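Local atomic coordinates of branched-chain alpha-ketoacid decarboxylase (Lactococcus lactis, PDB entry 2VBF), a protein that probably decarboxylates branched-chain and aromatic alpha-keto acids to aldehydes, using thiamine diphosphate and a magnesium ion as cofactors. Residues H150-L160 and E179-P188; V293-V304 and H316-N327. One frame throughout, in Å; residues are numbered along the deposited sequence.

Interaction 1 of 2, residues H150-L160 and E179-P188; sequences HEPVTAARTLL and ERKPVYINLP
Y184 lays the CE1 corner of its ring over one face of the H150 imidazole, 3.5 Å from ND1, the planes inclined at 43°. Its side chain leaves the sheet on the face it shares with R157; with CG anti to the backbone N (chi1 173°), the ring meets H150. The phenol OH bonds to E99, and F146 O holds H150 ND1. T154 fits here because its two branches do different work. The methyl CG2 packs on Y184 CB at 3.8 Å, while OG1 bonds to H150 O at 2.7 Å and accepts both NE and NH2 of R157, side-on and in the guanidinium plane. R157 bends at chi3 (66°) to reach it. With an alanine at T154, R157 NE and H150 O would probably lose their hydroxyl partner, leaving R157 the weak NH2 bond to T154 O, and a gap would open beside Y184 CB. L160 CD1 touches both I185 CG2 (3.6 Å) and L187 CD1. Strands 156-159 and 183-188 run parallel, joined by backbone bonds; N186 N to T158 O (2.8 Å) is nearly straight. Polar groups thus fix the turn entering the strand outermost within this chain, and apolar branches pack together at its far end, within a beta-alpha-beta unit.

Interaction 2 of 2, residues V293-V304 and H316-N327; sequences VESADFILMLGV and HHLDENKMISLN
M301 and M323, side chains on the same face of two parallel strands, meet through their thioethers: M301 CE lies 4.0 Å from M323 SD. M301 gives up the most surface here. Its chain bends at chi2 and chi3, bringing SD to L318 CD1 (4.2 Å) and CE near S325 CB; an unbranched, flexible methionine can bend to meet L318, M323 and S325 at once. I299, two residues earlier, is nearly as well covered. Its CG2 touches M323 CE at 4.1 Å, and CD1, on the other branch, reaches D319 N; a beta-branched residue fits an extended strand. Both backbones are gripped as well, I299 N by K322 O (2.9 Å) and M301 O by L326 N (2.8 Å). K322, the third large contributor, runs its aliphatic chain past the strand's entrance, CB 3.8 Å from D297 O, so that long methylenes cover backbone while the residue remains exposed. At the other end the side-chain amide of N327 donates an N-H from ND2 to V304 O at 2.9 Å, from above the carbonyl plane, and ND2 also bonds E238 OE1. The parallel backbone ladder makes strands 298-302 and 323-326 neighbours in the mixed sheet of this thiamine diphosphate enzyme's central domain.

Interaction 1 closes before interaction 2 opens along the chain, and the two belong to different sheets. Their centres are 33 Å apart and their nearest atoms about 8 Å, without touching. Residues 150-160 and 179-188 supply the strand outermost within this chain and its neighbour in a six-stranded parallel sheet, joined through helix 165-179. Strands 298-302 and 323-326 of interaction 2 lie inside a seven-stranded mixed sheet and are linked by a connection without helix or strand. Both contacts lie away from the cofactor and the magnesium ion, and each joins neighbouring parallel strands within its own sheet; cofactor binding falls to the N-terminal and C-terminal domains, with the central domain between them in sequence.

Interaction 1 of 2, residues H150-L160 and E179-P188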
loop_
_atom_site.group_PDB
_atom_site.type_symbol
_atom_site.label_atom_id
_atom_site.label_comp_id
_atom_site.label_asym_id
_atom_site.label_seq_id
_atom_site.Cartn_x
_atom_site.Cartn_y
_atom_site.Cartn_z
ATOM N N HIS A 150 -13.699 1.323 5.164
ATOM C CA HIS A 150 -13.966 0.461 4.021
ATOM C C HIS A 150 -15.388 0.604 3.433
ATOM O O HIS A 150 -15.718 -0.054 2.450
ATOM C CB HIS A 150 -13.736 -0.998 4.405
ATOM C CG HIS A 150 -12.291 -1.389 4.455
ATOM N ND1 HIS A 150 -11.474 -1.080 5.523
ATOM C CD2 HIS A 150 -11.510 -2.037 3.557
ATOM C CE1 HIS A 150 -10.258 -1.544 5.285
ATOM N NE2 HIS A 150 -10.250 -2.118 4.096
ATOM N N GLU A 151 -16.237 1.417 4.055
ATOM C CA GLU A 151 -17.625 1.527 3.608
ATOM C C GLU A 151 -17.761 1.851 2.111
ATOM O O GLU A 151 -18.505 1.161 1.415
ATOM C CB GLU A 151 -18.413 2.507 4.488
ATOM C CG GLU A 151 -18.736 1.904 5.852
ATOM C CD GLU A 151 -19.382 2.868 6.835
ATOM O OE1 GLU A 151 -19.748 4.009 6.451
ATOM O OE2 GLU A 151 -19.526 2.467 8.008
ATOM N N PRO A 152 -17.011 2.852 1.599
ATOM C CA PRO A 152 -17.195 3.180 0.178
ATOM C C PRO A 152 -16.683 2.172 -0.846
ATOM O O PRO A 152 -17.005 2.311 -2.031
ATOM C CB PRO A 152 -16.417 4.493 0.030
ATOM C CG PRO A 152 -16.300 5.032 1.441
ATOM C CD PRO A 152 -16.083 3.799 2.242
ATOM N N VAL A 153 -15.886 1.188 -0.413
ATOM C CA VAL A 153 -15.244 0.254 -1.318
ATOM C C VAL A 153 -15.618 -1.213 -1.012
ATOM O O VAL A 153 -14.939 -2.151 -1.438
ATOM C CB VAL A 153 -13.692 0.462 -1.316
ATOM C CG1 VAL A 153 -13.343 1.837 -1.867
ATOM C CG2 VAL A 153 -13.105 0.267 0.090
ATOM N N THR A 154 -16.723 -1.411 -0.296
ATOM C CA THR A 154 -17.230 -2.753 -0.048
ATOM C C THR A 154 -18.752 -2.797 -0.206
ATOM O O THR A 154 -19.445 -1.840 0.110
ATOM C CB THR A 154 -16.862 -3.237 1.390
ATOM O OG1 THR A 154 -17.251 -2.242 2.344
ATOM C CG2 THR A 154 -15.337 -3.536 1.543
ATOM N N ALA A 155 -19.263 -3.906 -0.735
ATOM C CA ALA A 155 -20.709 -4.097 -0.860
ATOM C C ALA A 155 -21.341 -4.461 0.477
ATOM O O ALA A 155 -22.529 -4.200 0.709
ATOM C CB ALA A 155 -21.001 -5.169 -1.860
ATOM N N ALA A 156 -20.560 -5.110 1.332
ATOM C CA ALA A 156 -21.015 -5.499 2.654
ATOM C C ALA A 156 -19.809 -5.693 3.556
ATOM O O ALA A 156 -18.709 -5.990 3.080
ATOM C CB ALA A 156 -21.825 -6.798 2.572
ATOM N N ARG A 157 -20.029 -5.536 4.855
ATOM C CA ARG A 157 -18.967 -5.663 5.843
ATOM C C ARG A 157 -19.526 -6.135 7.172
ATOM O O ARG A 157 -20.677 -5.830 7.499
ATOM C CB ARG A 157 -18.246 -4.328 6.007
ATOM C CG ARG A 157 -19.055 -3.217 6.647
ATOM C CD ARG A 157 -18.614 -1.855 6.138
ATOM N NE ARG A 157 -18.928 -1.764 4.731
ATOM C CZ ARG A 157 -20.138 -1.513 4.233
ATOM N NH1 ARG A 157 -21.183 -1.255 5.016
ATOM N NH2 ARG A 157 -20.300 -1.493 2.925
ATOM N N THR A 158 -18.721 -6.877 7.929
ATOM C CA THR A 158 -19.162 -7.387 9.225
ATOM C C THR A 158 -18.030 -7.490 10.241
ATOM O O THR A 158 -16.897 -7.818 9.883
ATOM C CB THR A 158 -19.853 -8.777 9.077
ATOM O OG1 THR A 158 -20.399 -9.207 10.346
ATOM C CG2 THR A 158 -18.878 -9.833 8.565
ATOM N N LEU A 159 -18.358 -7.174 11.492
ATOM C CA LEU A 159 -17.541 -7.529 12.654
ATOM C C LEU A 159 -18.177 -8.757 13.296
ATOM O O LEU A 159 -19.291 -8.668 13.850
ATOM C CB LEU A 159 -17.503 -6.389 13.671
ATOM C CG LEU A 159 -16.921 -6.734 15.050
ATOM C CD1 LEU A 159 -15.501 -7.319 14.928
ATOM C CD2 LEU A 159 -16.960 -5.518 15.953
ATOM N N LEU A 160 -17.485 -9.892 13.244
ATOM C CA LEU A 160 -18.071 -11.128 13.725
ATOM C C LEU A 160 -17.989 -11.230 15.252
ATOM O O LEU A 160 -17.060 -10.713 15.881
ATOM C CB LEU A 160 -17.407 -12.354 13.105
ATOM C CG LEU A 160 -17.407 -12.489 11.581
ATOM C CD1 LEU A 160 -16.675 -13.768 11.192
ATOM C CD2 LEU A 160 -18.827 -12.462 11.001
ATOM N N GLU A 179 -23.924 -9.309 -6.043
ATOM C CA GLU A 179 -23.384 -8.125 -6.727
ATOM C C GLU A 179 -22.011 -8.354 -7.369
ATOM O O GLU A 179 -21.600 -7.562 -8.207
ATOM C CB GLU A 179 -23.228 -6.963 -5.738
ATOM C CG GLU A 179 -24.496 -6.421 -5.105
ATOM C CD GLU A 179 -24.231 -5.157 -4.289
ATOM O OE1 GLU A 179 -23.719 -4.155 -4.857
ATOM O OE2 GLU A 179 -24.526 -5.162 -3.075
ATOM N N ARG A 180 -21.320 -9.414 -6.945
ATOM C CA ARG A 180 -19.940 -9.729 -7.334
ATOM C C ARG A 180 -18.927 -8.602 -7.060
ATOM O O ARG A 180 -17.893 -8.509 -7.726
ATOM C CB ARG A 180 -19.875 -10.220 -8.783
ATOM C CG ARG A 180 -20.790 -11.405 -9.080
ATOM C CD ARG A 180 -20.404 -12.682 -8.341
ATOM N NE ARG A 180 -21.567 -13.568 -8.259
ATOM C CZ ARG A 180 -21.814 -14.596 -9.062
ATOM N NH1 ARG A 180 -20.960 -14.944 -10.015
ATOM N NH2 ARG A 180 -22.938 -15.292 -8.898
ATOM N N LYS A 181 -19.228 -7.797 -6.045
ATOM C CA LYS A 181 -18.338 -6.748 -5.537
ATOM C C LYS A 181 -17.665 -7.246 -4.241
ATOM O O LYS A 181 -18.129 -8.205 -3.616
ATOM C CB LYS A 181 -19.114 -5.458 -5.255
ATOM C CG LYS A 181 -19.627 -4.709 -6.472
ATOM C CD LYS A 181 -20.559 -3.575 -6.027
ATOM C CE LYS A 181 -20.716 -2.509 -7.114
ATOM N NZ LYS A 181 -21.614 -2.993 -8.208
ATOM N N PRO A 182 -16.538 -6.617 -3.854
ATOM C CA PRO A 182 -15.831 -7.088 -2.658
ATOM C C PRO A 182 -16.626 -6.951 -1.362
ATOM O O PRO A 182 -17.447 -6.048 -1.204
ATOM C CB PRO A 182 -14.548 -6.244 -2.616
ATOM C CG PRO A 182 -14.742 -5.163 -3.585
ATOM C CD PRO A 182 -15.840 -5.514 -4.521
ATOM N N VAL A 183 -16.351 -7.865 -0.441
ATOM C CA VAL A 183 -16.906 -7.801 0.894
ATOM C C VAL A 183 -15.791 -7.994 1.907
ATOM O O VAL A 183 -14.666 -8.374 1.558
ATOM C CB VAL A 183 -18.020 -8.833 1.102
ATOM C CG1 VAL A 183 -19.142 -8.577 0.089
ATOM C CG2 VAL A 183 -17.469 -10.260 0.984
ATOM N N TYR A 184 -16.132 -7.744 3.162
ATOM C CA TYR A 184 -15.156 -7.544 4.239
ATOM C C TYR A 184 -15.653 -8.226 5.515
ATOM O O TYR A 184 -16.784 -8.004 5.943
ATOM C CB TYR A 184 -14.994 -6.042 4.420
ATOM C CG TYR A 184 -14.160 -5.523 5.581
ATOM C CD1 TYR A 184 -12.920 -4.925 5.347
ATOM C CD2 TYR A 184 -14.647 -5.510 6.885
ATOM C CE1 TYR A 184 -12.177 -4.375 6.392
ATOM C CE2 TYR A 184 -13.914 -4.954 7.929
ATOM C CZ TYR A 184 -12.674 -4.403 7.679
ATOM O OH TYR A 184 -11.940 -3.837 8.701
ATOM N N ILE A 185 -14.784 -9.043 6.110
ATOM C CA ILE A 185 -15.090 -9.821 7.309
ATOM C C ILE A 185 -13.996 -9.573 8.323
ATOM O O ILE A 185 -12.846 -9.920 8.079
ATOM C CB ILE A 185 -15.186 -11.337 6.995
ATOM C CG1 ILE A 185 -16.307 -11.605 5.978
ATOM C CG2 ILE A 185 -15.374 -12.147 8.274
ATOM C CD1 ILE A 185 -16.347 -13.038 5.447
ATOM N N ASN A 186 -14.352 -8.925 9.432
ATOM C CA ASN A 186 -13.437 -8.708 10.547
ATOM C C ASN A 186 -13.656 -9.874 11.509
ATOM O O ASN A 186 -14.766 -10.079 12.003
ATOM C CB ASN A 186 -13.663 -7.317 11.172
ATOM C CG ASN A 186 -12.880 -7.089 12.457
ATOM O OD1 ASN A 186 -12.271 -6.019 12.659
ATOM N ND2 ASN A 186 -12.925 -8.054 13.350
ATOM N N LEU A 187 -12.584 -10.638 11.747
ATOM C CA LEU A 187 -12.625 -11.881 12.516
ATOM C C LEU A 187 -11.741 -11.801 13.769
ATOM O O LEU A 187 -10.515 -11.971 13.684
ATOM C CB LEU A 187 -12.130 -13.020 11.630
ATOM C CG LEU A 187 -12.061 -14.445 12.199
ATOM C CD1 LEU A 187 -13.454 -14.941 12.498
ATOM C CD2 LEU A 187 -11.396 -15.366 11.206
ATOM N N PRO A 188 -12.335 -11.514 14.931
ATOM C CA PRO A 188 -11.530 -11.524 16.164
ATOM C C PRO A 188 -10.916 -12.901 16.440
ATOM O O PRO A 188 -11.515 -13.915 16.100
ATOM C CB PRO A 188 -12.546 -11.131 17.240
ATOM C CG PRO A 188 -13.613 -10.345 16.464
ATOM C CD PRO A 188 -13.731 -11.109 15.186
#

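Interaction 2 of 2, residues V293-V304 and H316-N327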
loop_
_atom_site.group_PDB
_atom_site.type_symbol
_atom_site.label_atom_id
_atom_site.label_comp_id
_atom_site.label_asym_id
_atom_site.label_seq_id
_atom_site.Cartn_x
_atom_site.Cartn_y
_atom_site.Cartn_z
ATOM N N VAL A 293 -20.428 0.231 -35.543
ATOM C CA VAL A 293 -21.047 0.405 -34.229
ATOM C C VAL A 293 -21.978 1.612 -34.194
ATOM O O VAL A 293 -23.090 1.514 -33.701
ATOM C CB VAL A 293 -20.001 0.552 -33.106
ATOM C CG1 VAL A 293 -20.701 0.849 -31.752
ATOM C CG2 VAL A 293 -19.143 -0.703 -33.017
ATOM N N GLU A 294 -21.518 2.733 -34.740
ATOM C CA GLU A 294 -22.243 4.005 -34.668
ATOM C C GLU A 294 -23.371 4.150 -35.704
ATOM O O GLU A 294 -24.162 5.104 -35.639
ATOM C CB GLU A 294 -21.243 5.167 -34.764
ATOM C CG GLU A 294 -20.221 5.135 -33.618
ATOM C CD GLU A 294 -19.181 6.238 -33.668
ATOM O OE1 GLU A 294 -19.170 7.034 -34.640
ATOM O OE2 GLU A 294 -18.373 6.307 -32.718
ATOM N N SER A 295 -23.440 3.220 -36.656
ATOM C CA SER A 295 -24.569 3.141 -37.603
ATOM C C SER A 295 -25.560 1.993 -37.302
ATOM O O SER A 295 -26.596 1.867 -37.977
ATOM C CB SER A 295 -24.042 3.008 -39.035
ATOM O OG SER A 295 -23.427 1.754 -39.258
ATOM N N ALA A 296 -25.264 1.168 -36.294
ATOM C CA ALA A 296 -26.153 0.069 -35.908
ATOM C C ALA A 296 -27.542 0.620 -35.602
ATOM O O ALA A 296 -27.657 1.698 -35.014
ATOM C CB ALA A 296 -25.594 -0.677 -34.678
ATOM N N ASP A 297 -28.588 -0.097 -36.025
ATOM C CA ASP A 297 -29.972 0.326 -35.747
ATOM C C ASP A 297 -30.526 -0.177 -34.405
ATOM O O ASP A 297 -31.594 0.242 -33.980
ATOM C CB ASP A 297 -30.920 -0.023 -36.908
ATOM C CG ASP A 297 -30.999 -1.498 -37.207
ATOM O OD1 ASP A 297 -30.215 -2.311 -36.662
ATOM O OD2 ASP A 297 -31.865 -1.849 -38.038
ATOM N N PHE A 298 -29.793 -1.066 -33.745
ATOM C CA PHE A 298 -30.124 -1.497 -32.387
ATOM C C PHE A 298 -28.827 -1.844 -31.679
ATOM O O PHE A 298 -27.973 -2.507 -32.257
ATOM C CB PHE A 298 -31.048 -2.718 -32.387
ATOM C CG PHE A 298 -31.238 -3.327 -31.019
ATOM C CD1 PHE A 298 -31.841 -2.593 -30.010
ATOM C CD2 PHE A 298 -30.786 -4.615 -30.728
ATOM C CE1 PHE A 298 -32.015 -3.124 -28.761
ATOM C CE2 PHE A 298 -30.959 -5.157 -29.467
ATOM C CZ PHE A 298 -31.571 -4.413 -28.477
ATOM N N ILE A 299 -28.691 -1.395 -30.433
ATOM C CA ILE A 299 -27.510 -1.670 -29.617
ATOM C C ILE A 299 -27.957 -2.362 -28.336
ATOM O O ILE A 299 -28.813 -1.838 -27.616
ATOM C CB ILE A 299 -26.765 -0.387 -29.224
ATOM C CG1 ILE A 299 -26.376 0.427 -30.462
ATOM C CG2 ILE A 299 -25.522 -0.731 -28.374
ATOM C CD1 ILE A 299 -26.097 1.878 -30.166
ATOM N N LEU A 300 -27.379 -3.531 -28.068
ATOM C CA LEU A 300 -27.545 -4.240 -26.794
ATOM C C LEU A 300 -26.223 -4.166 -26.018
ATOM O O LEU A 300 -25.213 -4.766 -26.444
ATOM C CB LEU A 300 -27.923 -5.699 -27.044
ATOM C CG LEU A 300 -28.100 -6.635 -25.840
ATOM C CD1 LEU A 300 -29.260 -6.156 -24.956
ATOM C CD2 LEU A 300 -28.325 -8.077 -26.288
ATOM N N MET A 301 -26.207 -3.411 -24.914
ATOM C CA MET A 301 -25.028 -3.367 -24.036
ATOM C C MET A 301 -25.233 -4.287 -22.838
ATOM O O MET A 301 -26.257 -4.206 -22.139
ATOM C CB MET A 301 -24.726 -1.952 -23.533
ATOM C CG MET A 301 -24.502 -0.932 -24.634
ATOM S SD MET A 301 -23.284 0.339 -24.193
ATOM C CE MET A 301 -23.909 1.002 -22.647
ATOM N N LEU A 302 -24.257 -5.160 -22.608
ATOM C CA LEU A 302 -24.297 -6.120 -21.510
ATOM C C LEU A 302 -23.122 -5.863 -20.581
ATOM O O LEU A 302 -21.987 -6.192 -20.909
ATOM C CB LEU A 302 -24.211 -7.543 -22.044
ATOM C CG LEU A 302 -25.284 -7.930 -23.058
ATOM C CD1 LEU A 302 -25.053 -9.344 -23.561
ATOM C CD2 LEU A 302 -26.647 -7.805 -22.440
ATOM N N GLY A 303 -23.408 -5.269 -19.430
ATOM C CA GLY A 303 -22.403 -5.066 -18.393
ATOM C C GLY A 303 -21.301 -4.074 -18.704
ATOM O O GLY A 303 -20.163 -4.250 -18.261
ATOM N N VAL A 304 -21.647 -3.031 -19.448
ATOM C CA VAL A 304 -20.695 -2.025 -19.925
ATOM C C VAL A 304 -20.713 -0.754 -19.067
ATOM O O VAL A 304 -21.773 -0.305 -18.647
ATOM C CB VAL A 304 -21.032 -1.647 -21.377
ATOM C CG1 VAL A 304 -20.185 -0.471 -21.848
ATOM C CG2 VAL A 304 -20.853 -2.856 -22.285
ATOM N N HIS A 316 -17.269 8.575 -27.826
ATOM C CA HIS A 316 -18.215 7.570 -28.311
ATOM C C HIS A 316 -19.509 8.209 -28.820
ATOM O O HIS A 316 -19.853 9.336 -28.446
ATOM C CB HIS A 316 -18.543 6.568 -27.195
ATOM C CG HIS A 316 -19.114 7.202 -25.961
ATOM N ND1 HIS A 316 -18.378 8.037 -25.147
ATOM C CD2 HIS A 316 -20.344 7.121 -25.400
ATOM C CE1 HIS A 316 -19.132 8.448 -24.144
ATOM N NE2 HIS A 316 -20.330 7.909 -24.273
ATOM N N HIS A 317 -20.208 7.489 -29.691
ATOM C CA HIS A 317 -21.516 7.909 -30.187
ATOM C C HIS A 317 -22.442 6.705 -30.141
ATOM O O HIS A 317 -22.539 5.958 -31.103
ATOM C CB HIS A 317 -21.407 8.433 -31.617
ATOM C CG HIS A 317 -20.523 9.628 -31.754
ATOM N ND1 HIS A 317 -20.929 10.899 -31.408
ATOM C CD2 HIS A 317 -19.252 9.749 -32.206
ATOM C CE1 HIS A 317 -19.943 11.750 -31.635
ATOM N NE2 HIS A 317 -18.915 11.078 -32.122
ATOM N N LEU A 318 -23.098 6.521 -29.001
ATOM C CA LEU A 318 -23.971 5.382 -28.783
ATOM C C LEU A 318 -25.341 5.933 -28.416
ATOM O O LEU A 318 -25.521 6.487 -27.337
ATOM C CB LEU A 318 -23.422 4.470 -27.671
ATOM C CG LEU A 318 -22.016 3.896 -27.883
ATOM C CD1 LEU A 318 -21.501 3.217 -26.611
ATOM C CD2 LEU A 318 -21.998 2.922 -29.072
ATOM N N ASP A 319 -26.300 5.758 -29.319
ATOM C CA ASP A 319 -27.623 6.373 -29.195
ATOM C C ASP A 319 -28.544 5.595 -28.241
ATOM O O ASP A 319 -29.027 4.512 -28.558
ATOM C CB ASP A 319 -28.256 6.466 -30.591
ATOM C CG ASP A 319 -29.492 7.339 -30.634
ATOM O OD1 ASP A 319 -30.087 7.655 -29.579
ATOM O OD2 ASP A 319 -29.864 7.720 -31.761
ATOM N N GLU A 320 -28.765 6.172 -27.060
ATOM C CA GLU A 320 -29.728 5.670 -26.074
ATOM C C GLU A 320 -31.105 5.329 -26.656
ATOM O O GLU A 320 -31.750 4.376 -26.221
ATOM C CB GLU A 320 -29.873 6.694 -24.927
ATOM C CG GLU A 320 -30.227 8.147 -25.367
ATOM C CD GLU A 320 -29.114 8.855 -26.166
ATOM O OE1 GLU A 320 -27.913 8.617 -25.891
ATOM O OE2 GLU A 320 -29.446 9.638 -27.089
ATOM N N ASN A 321 -31.550 6.095 -27.657
ATOM C CA ASN A 321 -32.869 5.874 -28.263
ATOM C C ASN A 321 -32.966 4.567 -29.050
ATOM O O ASN A 321 -34.069 4.105 -29.336
ATOM C CB ASN A 321 -33.249 7.040 -29.176
ATOM C CG ASN A 321 -33.320 8.359 -28.439
ATOM O OD1 ASN A 321 -33.875 8.440 -27.346
ATOM N ND2 ASN A 321 -32.758 9.403 -29.036
ATOM N N LYS A 322 -31.810 3.987 -29.384
ATOM C CA LYS A 322 -31.721 2.735 -30.128
ATOM C C LYS A 322 -31.109 1.617 -29.277
ATOM O O LYS A 322 -30.614 0.633 -29.825
ATOM C CB LYS A 322 -30.836 2.933 -31.370
ATOM C CG LYS A 322 -31.283 4.013 -32.334
ATOM C CD LYS A 322 -30.223 4.237 -33.417
ATOM C CE LYS A 322 -30.328 5.638 -34.049
ATOM N NZ LYS A 322 -30.978 5.655 -35.393
ATOM N N MET A 323 -31.163 1.750 -27.951
ATOM C CA MET A 323 -30.371 0.885 -27.070
ATOM C C MET A 323 -31.181 0.223 -25.969
ATOM O O MET A 323 -32.085 0.839 -25.401
ATOM C CB MET A 323 -29.268 1.722 -26.425
ATOM C CG MET A 323 -28.287 0.941 -25.542
ATOM S SD MET A 323 -27.159 2.036 -24.666
ATOM C CE MET A 323 -26.094 2.580 -26.011
ATOM N N ILE A 324 -30.849 -1.035 -25.687
ATOM C CA ILE A 324 -31.173 -1.675 -24.413
ATOM C C ILE A 324 -29.832 -1.957 -23.725
ATOM O O ILE A 324 -28.998 -2.690 -24.264
ATOM C CB ILE A 324 -31.961 -2.976 -24.611
ATOM C CG1 ILE A 324 -33.369 -2.671 -25.129
ATOM C CG2 ILE A 324 -32.065 -3.767 -23.297
ATOM C CD1 ILE A 324 -34.103 -3.859 -25.633
ATOM N N SER A 325 -29.609 -1.342 -22.566
ATOM C CA SER A 325 -28.416 -1.612 -21.769
ATOM C C SER A 325 -28.826 -2.343 -20.493
ATOM O O SER A 325 -29.846 -2.012 -19.879
ATOM C CB SER A 325 -27.633 -0.329 -21.455
ATOM O OG SER A 325 -28.329 0.533 -20.578
ATOM N N LEU A 326 -28.044 -3.355 -20.140
ATOM C CA LEU A 326 -28.219 -4.115 -18.917
ATOM C C LEU A 326 -26.927 -4.031 -18.109
ATOM O O LEU A 326 -25.841 -4.309 -18.628
ATOM C CB LEU A 326 -28.530 -5.574 -19.237
ATOM C CG LEU A 326 -29.777 -5.810 -20.098
ATOM C CD1 LEU A 326 -29.911 -7.291 -20.422
ATOM C CD2 LEU A 326 -31.017 -5.275 -19.399
ATOM N N ASN A 327 -27.065 -3.619 -16.852
ATOM C CA ASN A 327 -25.960 -3.556 -15.904
ATOM C C ASN A 327 -26.410 -4.216 -14.616
ATOM O O ASN A 327 -27.602 -4.426 -14.419
ATOM C CB ASN A 327 -25.563 -2.099 -15.630
ATOM C CG ASN A 327 -24.745 -1.494 -16.751
ATOM O OD1 ASN A 327 -25.278 -0.834 -17.652
ATOM N ND2 ASN A 327 -23.437 -1.720 -16.704
HETATM O O HOH W 1 -33.474 0.259 -31.776
HETATM O O HOH W 2 -24.408 -2.188 -20.195
#